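Local coordinates for antifreeze protein (Marinomonas primoryensis, PDB 3P4G) that acts as a hyperactive, calcium-dependent antifreeze protein that binds ice through anchored clathrate waters, built as a right-handed beta-helix, at residues G63-V68 against G90-K95; N142-G147 against N161-H166; A224-G229 against Q243-A248; H265-T270 against I280-Y285. All blocks are in the same frame, centred on the assembly; numbering follows the deposited sequence.

Interaction 1 of 4, residues G63-V68 against G90-K95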
loop_
_atom_site.group_PDB
_atom_site.type_symbol
_atom_site.label_atom_id
_atom_site.label_comp_id
_atom_site.label_asym_id
_atom_site.label_seq_id
_atom_site.Cartn_x
_atom_site.Cartn_y
_atom_site.Cartn_z
ATOM N N GLY A 63 -9.824 -24.642 -9.293
ATOM C CA GLY A 63 -10.105 -24.836 -7.861
ATOM C C GLY A 63 -9.174 -24.048 -6.959
ATOM O O GLY A 63 -8.754 -22.923 -7.304
ATOM N N ASN A 64 -8.800 -24.665 -5.836
ATOM C CA ASN A 64 -7.979 -24.012 -4.804
ATOM C C ASN A 64 -6.561 -24.549 -4.825
ATOM O O ASN A 64 -6.341 -25.721 -5.165
ATOM C CB ASN A 64 -8.560 -24.310 -3.405
ATOM C CG ASN A 64 -9.984 -23.866 -3.275
ATOM O OD1 ASN A 64 -10.327 -22.756 -3.681
ATOM N ND2 ASN A 64 -10.835 -24.724 -2.667
ATOM N N VAL A 65 -5.602 -23.711 -4.454
ATOM C CA VAL A 65 -4.290 -24.215 -4.067
ATOM C C VAL A 65 -4.405 -24.528 -2.580
ATOM O O VAL A 65 -4.546 -23.612 -1.724
ATOM C CB VAL A 65 -3.169 -23.179 -4.331
ATOM C CG1 VAL A 65 -1.796 -23.709 -3.834
ATOM C CG2 VAL A 65 -3.180 -22.806 -5.801
ATOM N N GLU A 66 -4.335 -25.812 -2.270
ATOM C CA GLU A 66 -4.607 -26.255 -0.907
ATOM C C GLU A 66 -3.399 -26.093 0.044
ATOM O O GLU A 66 -2.254 -25.922 -0.392
ATOM C CB GLU A 66 -5.124 -27.679 -0.918
ATOM C CG GLU A 66 -6.526 -27.799 -1.543
ATOM C CD GLU A 66 -7.046 -29.220 -1.542
ATOM O OE1 GLU A 66 -6.322 -30.161 -1.127
ATOM O OE2 GLU A 66 -8.205 -29.394 -1.942
ATOM N N ASP A 67 -3.691 -26.131 1.351
ATOM C CA ASP A 67 -2.690 -26.115 2.414
ATOM C C ASP A 67 -1.945 -27.462 2.490
ATOM O O ASP A 67 -2.097 -28.222 3.455
ATOM C CB ASP A 67 -3.398 -25.832 3.746
ATOM C CG ASP A 67 -2.443 -25.462 4.882
ATOM O OD1 ASP A 67 -1.214 -25.377 4.682
ATOM O OD2 ASP A 67 -2.957 -25.268 6.006
ATOM N N VAL A 68 -1.155 -27.751 1.453
ATOM C CA VAL A 68 -0.341 -28.967 1.375
ATOM C C VAL A 68 0.772 -28.941 2.428
ATOM O O VAL A 68 1.462 -27.951 2.550
ATOM C CB VAL A 68 0.263 -29.093 -0.054
ATOM C CG1 VAL A 68 1.113 -30.356 -0.193
ATOM C CG2 VAL A 68 -0.895 -29.093 -1.072
ATOM N N GLY A 90 -9.988 -20.159 -7.597
ATOM C CA GLY A 90 -10.389 -20.333 -6.207
ATOM C C GLY A 90 -9.510 -19.568 -5.251
ATOM O O GLY A 90 -8.995 -18.486 -5.586
ATOM N N ASP A 91 -9.304 -20.174 -4.072
ATOM C CA ASP A 91 -8.539 -19.553 -2.993
ATOM C C ASP A 91 -7.139 -20.159 -2.980
ATOM O O ASP A 91 -6.906 -21.242 -3.513
ATOM C CB ASP A 91 -9.207 -19.831 -1.632
ATOM C CG ASP A 91 -10.596 -19.208 -1.523
ATOM O OD1 ASP A 91 -10.851 -18.166 -2.155
ATOM O OD2 ASP A 91 -11.444 -19.738 -0.762
ATOM N N VAL A 92 -6.240 -19.456 -2.323
ATOM C CA VAL A 92 -4.863 -19.906 -2.180
ATOM C C VAL A 92 -4.620 -20.076 -0.700
ATOM O O VAL A 92 -4.653 -19.082 0.069
ATOM C CB VAL A 92 -3.864 -18.912 -2.785
ATOM C CG1 VAL A 92 -2.431 -19.328 -2.430
ATOM C CG2 VAL A 92 -4.019 -18.866 -4.289
ATOM N N LEU A 93 -4.401 -21.339 -0.315
ATOM C CA LEU A 93 -4.174 -21.717 1.098
ATOM C C LEU A 93 -2.800 -22.367 1.325
ATOM O O LEU A 93 -2.476 -22.767 2.454
ATOM C CB LEU A 93 -5.250 -22.669 1.608
ATOM C CG LEU A 93 -6.685 -22.167 1.445
ATOM C CD1 LEU A 93 -7.284 -22.621 0.130
ATOM C CD2 LEU A 93 -7.501 -22.798 2.634
ATOM N N GLY A 94 -2.028 -22.492 0.244
ATOM C CA GLY A 94 -0.639 -22.979 0.295
ATOM C C GLY A 94 0.250 -21.977 -0.446
ATOM O O GLY A 94 -0.207 -21.289 -1.394
ATOM N N LYS A 95 1.509 -21.873 -0.001
ATOM C CA LYS A 95 2.390 -20.806 -0.459
ATOM C C LYS A 95 2.649 -20.835 -1.970
ATOM O O LYS A 95 2.897 -21.883 -2.532
ATOM C CB LYS A 95 3.739 -20.869 0.280
ATOM C CG LYS A 95 4.769 -19.831 -0.250
ATOM C CD LYS A 95 6.064 -19.847 0.610
ATOM C CE LYS A 95 7.025 -18.822 0.027
ATOM N NZ LYS A 95 8.237 -18.727 0.882
#
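The carbonyl oxygen of Val65 is gripped by two successive amides of the neighbouring segment: Leu93 N donates to Val65 O at 2.7 Å, and Gly94 N adds a weak bond to the same oxygen. At the other end of the same residue, Val65 N donates to Asp91 O at 2.9 Å, completing the single bridge between Val65 and Val92. One step further back the side chain of Asn64 takes over. Its CG stands beside the backbone N (chi1 -58°), and OD1 receives Asp91 N at 2.8 Å in a straight bond (178° at the hydrogen), with the donor tilted 18° from the amide carbonyl plane. Both segments belong to loops on adjacent coils of the right-handed beta-helix, equivalent positions being 27 residues apart here, and the asparagine carbonyl thus supplements the backbone pairing between them. A further weak bond runs from Gly90 N to Gly63 O. Leu93 swings its CD1 to 3.5 Å from Val65 O and lies near Asn64 CB, while in the interior CG2 of Val65 faces CG2 of Val92 at 4.3 Å. Asp91 OD1 turns to the next coil, accepting from Asp110 N, and Glu66 OE1 pairs with Ser47.

Interaction 2 of 4, residues N142-G147 against N161-H166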
loop_
_atom_site.group_PDB
_atom_site.type_symbol
_atom_site.label_atom_id
_atom_site.label_comp_id
_atom_site.label_asym_id
_atom_site.label_seq_id
_atom_site.Cartn_x
_atom_site.Cartn_y
_atom_site.Cartn_z
ATOM N N ASN A 142 3.652 -4.638 -9.753
ATOM C CA ASN A 142 2.266 -4.185 -9.680
ATOM C C ASN A 142 1.499 -5.162 -8.810
ATOM O O ASN A 142 1.551 -6.383 -9.076
ATOM C CB ASN A 142 1.644 -4.150 -11.040
ATOM C CG ASN A 142 0.437 -3.215 -11.080
ATOM O OD1 ASN A 142 0.594 -1.999 -11.190
ATOM N ND2 ASN A 142 -0.782 -3.788 -10.892
ATOM N N ILE A 143 0.894 -4.642 -7.716
ATOM C CA ILE A 143 0.072 -5.473 -6.793
ATOM C C ILE A 143 -1.365 -4.893 -6.727
ATOM O O ILE A 143 -1.558 -3.684 -6.452
ATOM C CB ILE A 143 0.665 -5.568 -5.371
ATOM C CG1 ILE A 143 2.133 -6.080 -5.412
ATOM C CG2 ILE A 143 -0.171 -6.470 -4.480
ATOM C CD1 ILE A 143 3.123 -4.954 -5.280
ATOM N N GLN A 144 -2.361 -5.738 -6.987
ATOM C CA GLN A 144 -3.715 -5.305 -6.851
ATOM C C GLN A 144 -4.432 -6.320 -5.949
ATOM O O GLN A 144 -4.367 -7.545 -6.188
ATOM C CB GLN A 144 -4.393 -5.306 -8.204
ATOM C CG GLN A 144 -5.828 -4.843 -8.103
ATOM C CD GLN A 144 -6.447 -4.337 -9.392
ATOM O OE1 GLN A 144 -5.796 -3.658 -10.209
ATOM N NE2 GLN A 144 -7.734 -4.668 -9.588
ATOM N N ILE A 145 -5.067 -5.789 -4.916
ATOM C CA ILE A 145 -5.810 -6.603 -3.912
ATOM C C ILE A 145 -7.218 -6.059 -3.916
ATOM O O ILE A 145 -7.426 -4.888 -3.550
ATOM C CB ILE A 145 -5.190 -6.450 -2.464
ATOM C CG1 ILE A 145 -3.687 -6.651 -2.424
ATOM C CG2 ILE A 145 -5.970 -7.370 -1.395
ATOM C CD1 ILE A 145 -3.153 -8.055 -2.874
ATOM N N GLY A 146 -8.197 -6.886 -4.291
ATOM C CA GLY A 146 -9.575 -6.429 -4.436
ATOM C C GLY A 146 -10.206 -6.139 -3.085
ATOM O O GLY A 146 -10.971 -5.190 -2.964
ATOM N N GLY A 147 -9.816 -6.934 -2.082
ATOM C CA GLY A 147 -10.364 -6.779 -0.714
ATOM C C GLY A 147 -9.417 -6.049 0.230
ATOM O O GLY A 147 -8.905 -4.960 -0.067
ATOM N N ASN A 161 3.690 -0.445 -7.499
ATOM C CA ASN A 161 2.357 0.132 -7.520
ATOM C C ASN A 161 1.433 -0.839 -6.792
ATOM O O ASN A 161 1.386 -2.036 -7.142
ATOM C CB ASN A 161 1.874 0.321 -8.938
ATOM C CG ASN A 161 0.508 1.005 -8.967
ATOM O OD1 ASN A 161 0.377 2.102 -8.465
ATOM N ND2 ASN A 161 -0.526 0.335 -9.494
ATOM N N LEU A 162 0.783 -0.334 -5.740
ATOM C CA LEU A 162 -0.130 -1.132 -4.908
ATOM C C LEU A 162 -1.518 -0.483 -4.949
ATOM O O LEU A 162 -1.658 0.688 -4.570
ATOM C CB LEU A 162 0.394 -1.209 -3.475
ATOM C CG LEU A 162 -0.568 -1.874 -2.466
ATOM C CD1 LEU A 162 -0.951 -3.303 -2.918
ATOM C CD2 LEU A 162 0.118 -1.882 -1.105
ATOM N N ILE A 163 -2.534 -1.235 -5.397
ATOM C CA ILE A 163 -3.905 -0.740 -5.407
ATOM C C ILE A 163 -4.746 -1.741 -4.578
ATOM O O ILE A 163 -4.726 -2.950 -4.870
ATOM C CB ILE A 163 -4.543 -0.681 -6.820
ATOM C CG1 ILE A 163 -3.836 0.273 -7.759
ATOM C CG2 ILE A 163 -6.013 -0.207 -6.714
ATOM C CD1 ILE A 163 -4.617 0.471 -9.120
ATOM N N ILE A 164 -5.327 -1.248 -3.485
ATOM C CA ILE A 164 -6.187 -2.053 -2.536
ATOM C C ILE A 164 -7.597 -1.568 -2.639
ATOM O O ILE A 164 -7.868 -0.386 -2.471
ATOM C CB ILE A 164 -5.682 -1.809 -1.139
ATOM C CG1 ILE A 164 -4.264 -2.308 -1.115
ATOM C CG2 ILE A 164 -6.625 -2.482 -0.033
ATOM C CD1 ILE A 164 -3.419 -1.724 0.038
ATOM N N GLY A 165 -8.530 -2.492 -2.854
ATOM C CA GLY A 165 -9.931 -2.081 -2.957
ATOM C C GLY A 165 -10.555 -1.624 -1.648
ATOM O O GLY A 165 -11.348 -0.698 -1.615
ATOM N N HIS A 166 -10.293 -2.392 -0.601
ATOM C CA HIS A 166 -10.911 -2.118 0.693
ATOM C C HIS A 166 -9.939 -1.561 1.764
ATOM O O HIS A 166 -9.316 -0.508 1.549
ATOM C CB HIS A 166 -11.710 -3.350 1.170
ATOM C CG HIS A 166 -12.777 -3.797 0.212
ATOM N ND1 HIS A 166 -13.421 -5.015 0.332
ATOM C CD2 HIS A 166 -13.322 -3.192 -0.873
ATOM C CE1 HIS A 166 -14.322 -5.132 -0.633
ATOM N NE2 HIS A 166 -14.287 -4.037 -1.378
#
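Asn142 and Ile143 meet Asn161 and Leu162 at the start of two parallel strands, 142-145 and 161-164, whose axes lie 4.8 Å apart at an angle of 6°. The main-chain bonds alternate in the regular parallel pattern: Ile143 N to Asn161 O, Ile163 N to Ile143 O, Ile145 N to Ile163 O and Gly165 N to Ile145 O. Beyond the strands His166 N still reaches Gly147 O at 3.0 Å, from above that carbonyl's plane, and the Ile164 CG2 methyl also touches Gly147 O, at 3.4 Å. CA-H...O contacts fill in between, such as Gln144 CA to Ile163 O at 3.2 Å.

Among polar side chains, Asn142 and Asn161 lie side by side and point the same way, CG anti to the backbone N in both (chi1 -158° and -177°). Asn161 ND2 donates to Asn142 OD1 at 3.1 Å; the oxygen is near the plane of the donor amide, whereas the nitrogen sits above the acceptor's carbonyl plane. At the far end Gly146 O stands over the centre of one face of the His166 ring, 3.7 Å above its plane.

The apolar contacts are on the opposite face. CD1 of Leu162 fits against CG2 of Ile143 at 3.6 Å and, more loosely, against CG1 of Ile145.

Each strand follows directly on a calcium ligand, Asp141 or Asp160. The regular main-chain bonds set the register of consecutive coils, the asparagine pair adds a polar link on the outer face, and branched hydrocarbon fills the interior.

Interaction 3 of 4, residues A224-G229 against Q243-A248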
loop_
_atom_site.group_PDB
_atom_site.type_symbol
_atom_site.label_atom_id
_atom_site.label_comp_id
_atom_site.label_asym_id
_atom_site.label_seq_id
_atom_site.Cartn_x
_atom_site.Cartn_y
_atom_site.Cartn_z
ATOM N N ALA A 224 -8.632 11.190 1.988
ATOM C CA ALA A 224 -9.982 11.758 1.654
ATOM C C ALA A 224 -10.928 11.827 2.852
ATOM O O ALA A 224 -11.713 12.757 2.951
ATOM C CB ALA A 224 -10.652 10.950 0.586
ATOM N N GLY A 225 -10.807 10.850 3.747
ATOM C CA GLY A 225 -11.698 10.696 4.891
ATOM C C GLY A 225 -11.097 11.364 6.111
ATOM O O GLY A 225 -10.291 12.272 5.963
ATOM N N LYS A 226 -11.544 10.935 7.293
ATOM C CA LYS A 226 -11.171 11.565 8.552
ATOM C C LYS A 226 -9.855 10.984 8.972
ATOM O O LYS A 226 -9.511 9.887 8.517
ATOM C CB LYS A 226 -12.202 11.250 9.638
ATOM C CG LYS A 226 -13.607 11.717 9.249
ATOM C CD LYS A 226 -14.640 11.347 10.313
ATOM C CE LYS A 226 -16.033 11.846 9.894
ATOM N NZ LYS A 226 -16.721 10.731 9.136
ATOM N N VAL A 227 -9.142 11.696 9.850
ATOM C CA VAL A 227 -7.878 11.192 10.392
ATOM C C VAL A 227 -8.034 11.219 11.905
ATOM O O VAL A 227 -8.287 12.288 12.492
ATOM C CB VAL A 227 -6.682 12.105 10.025
ATOM C CG1 VAL A 227 -5.351 11.628 10.698
ATOM C CG2 VAL A 227 -6.520 12.153 8.461
ATOM N N SER A 228 -7.870 10.057 12.527
ATOM C CA SER A 228 -7.650 10.025 13.962
ATOM C C SER A 228 -6.255 9.478 14.292
ATOM O O SER A 228 -5.870 9.570 15.443
ATOM C CB SER A 228 -8.705 9.169 14.690
ATOM O OG SER A 228 -8.582 7.794 14.304
ATOM N N GLY A 229 -5.547 8.870 13.324
ATOM C CA GLY A 229 -4.273 8.187 13.610
ATOM C C GLY A 229 -3.084 9.125 13.332
ATOM O O GLY A 229 -3.174 10.340 13.562
ATOM N N GLN A 243 -8.788 15.701 3.662
ATOM C CA GLN A 243 -10.026 16.319 3.161
ATOM C C GLN A 243 -11.227 16.332 4.094
ATOM O O GLN A 243 -12.209 17.027 3.808
ATOM C CB GLN A 243 -10.409 15.637 1.834
ATOM C CG GLN A 243 -9.328 15.733 0.792
ATOM C CD GLN A 243 -9.824 15.306 -0.558
ATOM O OE1 GLN A 243 -9.766 14.139 -0.894
ATOM N NE2 GLN A 243 -10.300 16.265 -1.362
ATOM N N SER A 244 -11.168 15.564 5.183
ATOM C CA SER A 244 -12.242 15.537 6.177
ATOM C C SER A 244 -11.686 15.837 7.570
ATOM O O SER A 244 -10.539 16.252 7.692
ATOM C CB SER A 244 -13.001 14.193 6.146
ATOM O OG SER A 244 -13.412 13.841 4.815
ATOM N N GLN A 245 -12.503 15.632 8.611
ATOM C CA GLN A 245 -12.176 16.040 9.987
ATOM C C GLN A 245 -10.920 15.374 10.465
ATOM O O GLN A 245 -10.723 14.173 10.238
ATOM C CB GLN A 245 -13.304 15.661 10.944
ATOM C CG GLN A 245 -14.609 16.410 10.712
ATOM C CD GLN A 245 -15.582 15.685 9.790
ATOM O OE1 GLN A 245 -15.181 14.991 8.826
ATOM N NE2 GLN A 245 -16.882 15.870 10.058
ATOM N N VAL A 246 -10.084 16.162 11.145
ATOM C CA VAL A 246 -8.930 15.637 11.838
ATOM C C VAL A 246 -9.313 15.683 13.321
ATOM O O VAL A 246 -9.495 16.762 13.921
ATOM C CB VAL A 246 -7.680 16.501 11.627
ATOM C CG1 VAL A 246 -6.484 15.947 12.453
ATOM C CG2 VAL A 246 -7.291 16.528 10.147
ATOM N N TRP A 247 -9.485 14.504 13.902
ATOM C CA TRP A 247 -9.921 14.406 15.286
ATOM C C TRP A 247 -8.783 14.739 16.281
ATOM O O TRP A 247 -7.595 14.760 15.904
ATOM C CB TRP A 247 -10.495 13.012 15.523
ATOM C CG TRP A 247 -11.878 12.802 14.875
ATOM C CD1 TRP A 247 -12.712 13.759 14.338
ATOM C CD2 TRP A 247 -12.569 11.557 14.767
ATOM N NE1 TRP A 247 -13.875 13.163 13.862
ATOM C CE2 TRP A 247 -13.813 11.813 14.131
ATOM C CE3 TRP A 247 -12.255 10.244 15.145
ATOM C CZ2 TRP A 247 -14.750 10.788 13.864
ATOM C CZ3 TRP A 247 -13.184 9.219 14.868
ATOM C CH2 TRP A 247 -14.406 9.496 14.245
ATOM N N ALA A 248 -9.163 15.018 17.543
ATOM C CA ALA A 248 -8.213 15.541 18.520
ATOM C C ALA A 248 -6.994 14.642 18.784
ATOM O O ALA A 248 -5.912 15.155 19.073
ATOM C CB ALA A 248 -8.922 15.839 19.847
#
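The indole of Trp247 is met obliquely by two side chains of the preceding coil: CD of Lys226 comes to 3.6 Å from CZ2, and CB of Ser228 to 3.7 Å from CE3, so the two touch the six-membered ring at different corners. Lys226 crosses the indole at a slant but runs side by side with Gln245, whose chain bends at chi2 (93°), turning CD toward the lysine; Gln245 OE1 lies 3.4 Å from Lys226 CE. A third flat group, the Gln243 amide, sets OE1 against Ala224 CB at 3.6 Å; its NE2 is spoken for by Glu264 on the following coil.

Beneath these side chains the backbones pair. Val227 N donates to Gln245 O at 3.0 Å and Trp247 N to Val227 O at 2.9 Å, which makes the lone bridge between Val227 and Val246; Val227 CB and Val246 CG2 meet loosely on the interior side. Where that pairing fades, Ser244 substitutes a hydroxyl: OG gives its proton to Ala224 O at 2.7 Å, in the carbonyl plane and on a lone pair, while the amide of Ser244 makes a weak bond to Gly225 O.

Lys226 N is itself held from the coil before by Asp207. Matching positions are 19 residues apart, and such stacking of equivalent turns between successive short strands is typical of a parallel beta-helix.

Interaction 4 of 4, residues H265-T270 against I280-Y285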
loop_
_atom_site.group_PDB
_atom_site.type_symbol
_atom_site.label_atom_id
_atom_site.label_comp_id
_atom_site.label_asym_id
_atom_site.label_seq_id
_atom_site.Cartn_x
_atom_site.Cartn_y
_atom_site.Cartn_z
ATOM N N HIS A 265 -11.011 20.535 6.240
ATOM C CA HIS A 265 -12.164 20.471 7.146
ATOM C C HIS A 265 -11.713 20.844 8.588
ATOM O O HIS A 265 -10.720 21.581 8.756
ATOM C CB HIS A 265 -12.828 19.068 6.983
ATOM C CG HIS A 265 -14.294 19.077 7.270
ATOM N ND1 HIS A 265 -14.802 19.109 8.558
ATOM C CD2 HIS A 265 -15.365 19.159 6.443
ATOM C CE1 HIS A 265 -16.127 19.178 8.505
ATOM N NE2 HIS A 265 -16.494 19.161 7.236
ATOM N N GLU A 266 -12.429 20.392 9.607
ATOM C CA GLU A 266 -12.095 20.686 10.999
ATOM C C GLU A 266 -10.714 20.177 11.349
ATOM O O GLU A 266 -10.292 19.114 10.889
ATOM C CB GLU A 266 -13.117 20.024 11.947
ATOM C CG GLU A 266 -14.480 20.665 11.886
ATOM C CD GLU A 266 -15.552 19.863 12.587
ATOM O OE1 GLU A 266 -15.264 19.185 13.584
ATOM O OE2 GLU A 266 -16.695 19.945 12.122
ATOM N N LEU A 267 -10.016 20.935 12.194
ATOM C CA LEU A 267 -8.691 20.544 12.642
ATOM C C LEU A 267 -8.628 20.563 14.172
ATOM O O LEU A 267 -8.495 21.642 14.792
ATOM C CB LEU A 267 -7.589 21.474 12.041
ATOM C CG LEU A 267 -6.184 21.095 12.482
ATOM C CD1 LEU A 267 -5.813 19.677 11.900
ATOM C CD2 LEU A 267 -5.168 22.157 11.998
ATOM N N HIS A 268 -8.771 19.379 14.767
ATOM C CA HIS A 268 -8.716 19.273 16.233
ATOM C C HIS A 268 -7.404 18.689 16.723
ATOM O O HIS A 268 -7.087 18.824 17.926
ATOM C CB HIS A 268 -9.888 18.456 16.762
ATOM C CG HIS A 268 -11.211 19.016 16.359
ATOM N ND1 HIS A 268 -11.766 20.117 16.967
ATOM C CD2 HIS A 268 -12.057 18.673 15.359
ATOM C CE1 HIS A 268 -12.920 20.410 16.390
ATOM N NE2 HIS A 268 -13.119 19.551 15.409
ATOM N N GLY A 269 -6.679 18.020 15.823
ATOM C CA GLY A 269 -5.511 17.211 16.223
ATOM C C GLY A 269 -4.213 17.975 16.307
ATOM O O GLY A 269 -4.199 19.187 16.147
ATOM N N THR A 270 -3.133 17.263 16.610
ATOM C CA THR A 270 -1.795 17.895 16.766
ATOM C C THR A 270 -1.121 17.947 15.395
ATOM O O THR A 270 -1.072 16.926 14.670
ATOM C CB THR A 270 -0.937 17.083 17.778
ATOM O OG1 THR A 270 -1.559 17.182 19.070
ATOM C CG2 THR A 270 0.580 17.604 17.877
ATOM N N ILE A 280 0.835 25.746 6.022
ATOM C CA ILE A 280 -0.445 25.078 6.316
ATOM C C ILE A 280 -1.558 25.911 5.707
ATOM O O ILE A 280 -1.572 27.143 5.849
ATOM C CB ILE A 280 -0.654 24.785 7.839
ATOM C CG1 ILE A 280 -1.910 23.911 8.055
ATOM C CG2 ILE A 280 -0.781 26.083 8.718
ATOM C CD1 ILE A 280 -2.179 23.540 9.515
ATOM N N TYR A 281 -2.547 25.230 5.109
ATOM C CA TYR A 281 -3.695 25.898 4.549
ATOM C C TYR A 281 -4.913 25.361 5.292
ATOM O O TYR A 281 -5.218 24.183 5.203
ATOM C CB TYR A 281 -3.811 25.534 3.063
ATOM C CG TYR A 281 -4.970 26.160 2.316
ATOM C CD1 TYR A 281 -5.580 27.353 2.762
ATOM C CD2 TYR A 281 -5.413 25.599 1.104
ATOM C CE1 TYR A 281 -6.619 27.930 2.073
ATOM C CE2 TYR A 281 -6.497 26.186 0.394
ATOM C CZ TYR A 281 -7.071 27.350 0.885
ATOM O OH TYR A 281 -8.142 27.947 0.210
ATOM N N LEU A 282 -5.572 26.242 6.021
ATOM C CA LEU A 282 -6.775 25.905 6.803
ATOM C C LEU A 282 -7.974 26.329 5.980
ATOM O O LEU A 282 -8.536 27.413 6.195
ATOM C CB LEU A 282 -6.764 26.673 8.126
ATOM C CG LEU A 282 -5.560 26.400 9.059
ATOM C CD1 LEU A 282 -5.514 27.360 10.259
ATOM C CD2 LEU A 282 -5.606 24.943 9.568
ATOM N N LYS A 283 -8.375 25.482 5.040
ATOM C CA LYS A 283 -9.403 25.889 4.064
ATOM C C LYS A 283 -10.778 26.047 4.736
ATOM O O LYS A 283 -11.644 26.789 4.247
ATOM C CB LYS A 283 -9.474 24.831 2.977
ATOM C CG LYS A 283 -10.434 25.097 1.810
ATOM C CD LYS A 283 -10.022 24.184 0.628
ATOM C CE LYS A 283 -10.425 24.822 -0.694
ATOM N NZ LYS A 283 -11.911 24.723 -0.946
ATOM N N PHE A 284 -10.977 25.385 5.877
ATOM C CA PHE A 284 -12.284 25.343 6.559
ATOM C C PHE A 284 -12.575 26.569 7.448
ATOM O O PHE A 284 -13.733 26.805 7.823
ATOM C CB PHE A 284 -12.376 24.049 7.382
ATOM C CG PHE A 284 -13.762 23.728 7.945
ATOM C CD1 PHE A 284 -14.728 23.125 7.158
ATOM C CD2 PHE A 284 -14.061 23.994 9.297
ATOM C CE1 PHE A 284 -15.993 22.788 7.695
ATOM C CE2 PHE A 284 -15.314 23.677 9.844
ATOM C CZ PHE A 284 -16.269 23.047 9.025
ATOM N N TYR A 285 -11.545 27.347 7.755
ATOM C CA TYR A 285 -11.656 28.447 8.719
ATOM C C TYR A 285 -11.359 29.770 8.060
ATOM O O TYR A 285 -10.355 29.905 7.358
ATOM C CB TYR A 285 -10.648 28.235 9.852
ATOM C CG TYR A 285 -10.856 26.952 10.614
ATOM C CD1 TYR A 285 -10.169 25.756 10.240
ATOM C CD2 TYR A 285 -11.728 26.921 11.716
ATOM C CE1 TYR A 285 -10.342 24.593 10.961
ATOM C CE2 TYR A 285 -11.923 25.762 12.431
ATOM C CZ TYR A 285 -11.239 24.595 12.039
ATOM O OH TYR A 285 -11.422 23.460 12.761
HETATM O O HOH W 1 -9.179 23.714 7.640
#
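Leu267 N donates to Tyr285 OH at 2.9 Å in a near-straight bond (166° at the hydrogen), and the nitrogen lies in the plane of the ring, at its edge. Beside this, the His265 and Phe284 rings form an offset face-to-face stack, with planes 28° apart and CE1 of Phe284 over the centre of the imidazole, 3.6 Å above its plane. Glu266 CG touches the far part of the same phenyl ring, 3.7 Å from CE2. Towards the interior, CD2 of Leu267 meets CD2 of Leu282 at 3.7 Å, the two side chains crossing at about a right angle, and approaches Ile280 CD1 tip to tip.

A water bridges the backbones of the two stacked residues, donating to His265 O at 2.9 Å and accepting from Phe284 N at 3.0 Å. Further out, the type I turn from Leu282 to Tyr285 presents both aromatic rings, and Glu266 is steadied by His268, whose NE2 donates to Glu266 OE1 at 2.8 Å. Phenol, water and aromatic stack thus stand in for direct main-chain pairing between these segments, at the C-terminal end of the beta-helix, where helix 294-300 packs over Leu267, Ile280 and Tyr285, consistent with a cap on the apolar interior.

In the fold
The four contacts follow one another in series along the chain and along the beta-helix. Interaction 1 lies on its N-terminal half, about 20 Å centre to centre from interaction 2, which sits near the middle of the molecule; interaction 3 is about 23 Å further on. Interactions 1 and 4, about 48 Å apart, are on opposite sides of the chain's centre. Interaction 2 and segment 280-285 share the run of parallel strands that follow the calcium-binding turns, whereas interactions 1 and 3 join the loops after such strands. Interactions 3 and 4, centres about 10 Å apart, touch directly, Val246 probably hydrogen-bonding Glu266 and His268, so backbone pairing between coils reaches segment 265-270, beyond which side chains and a water contact 280-285.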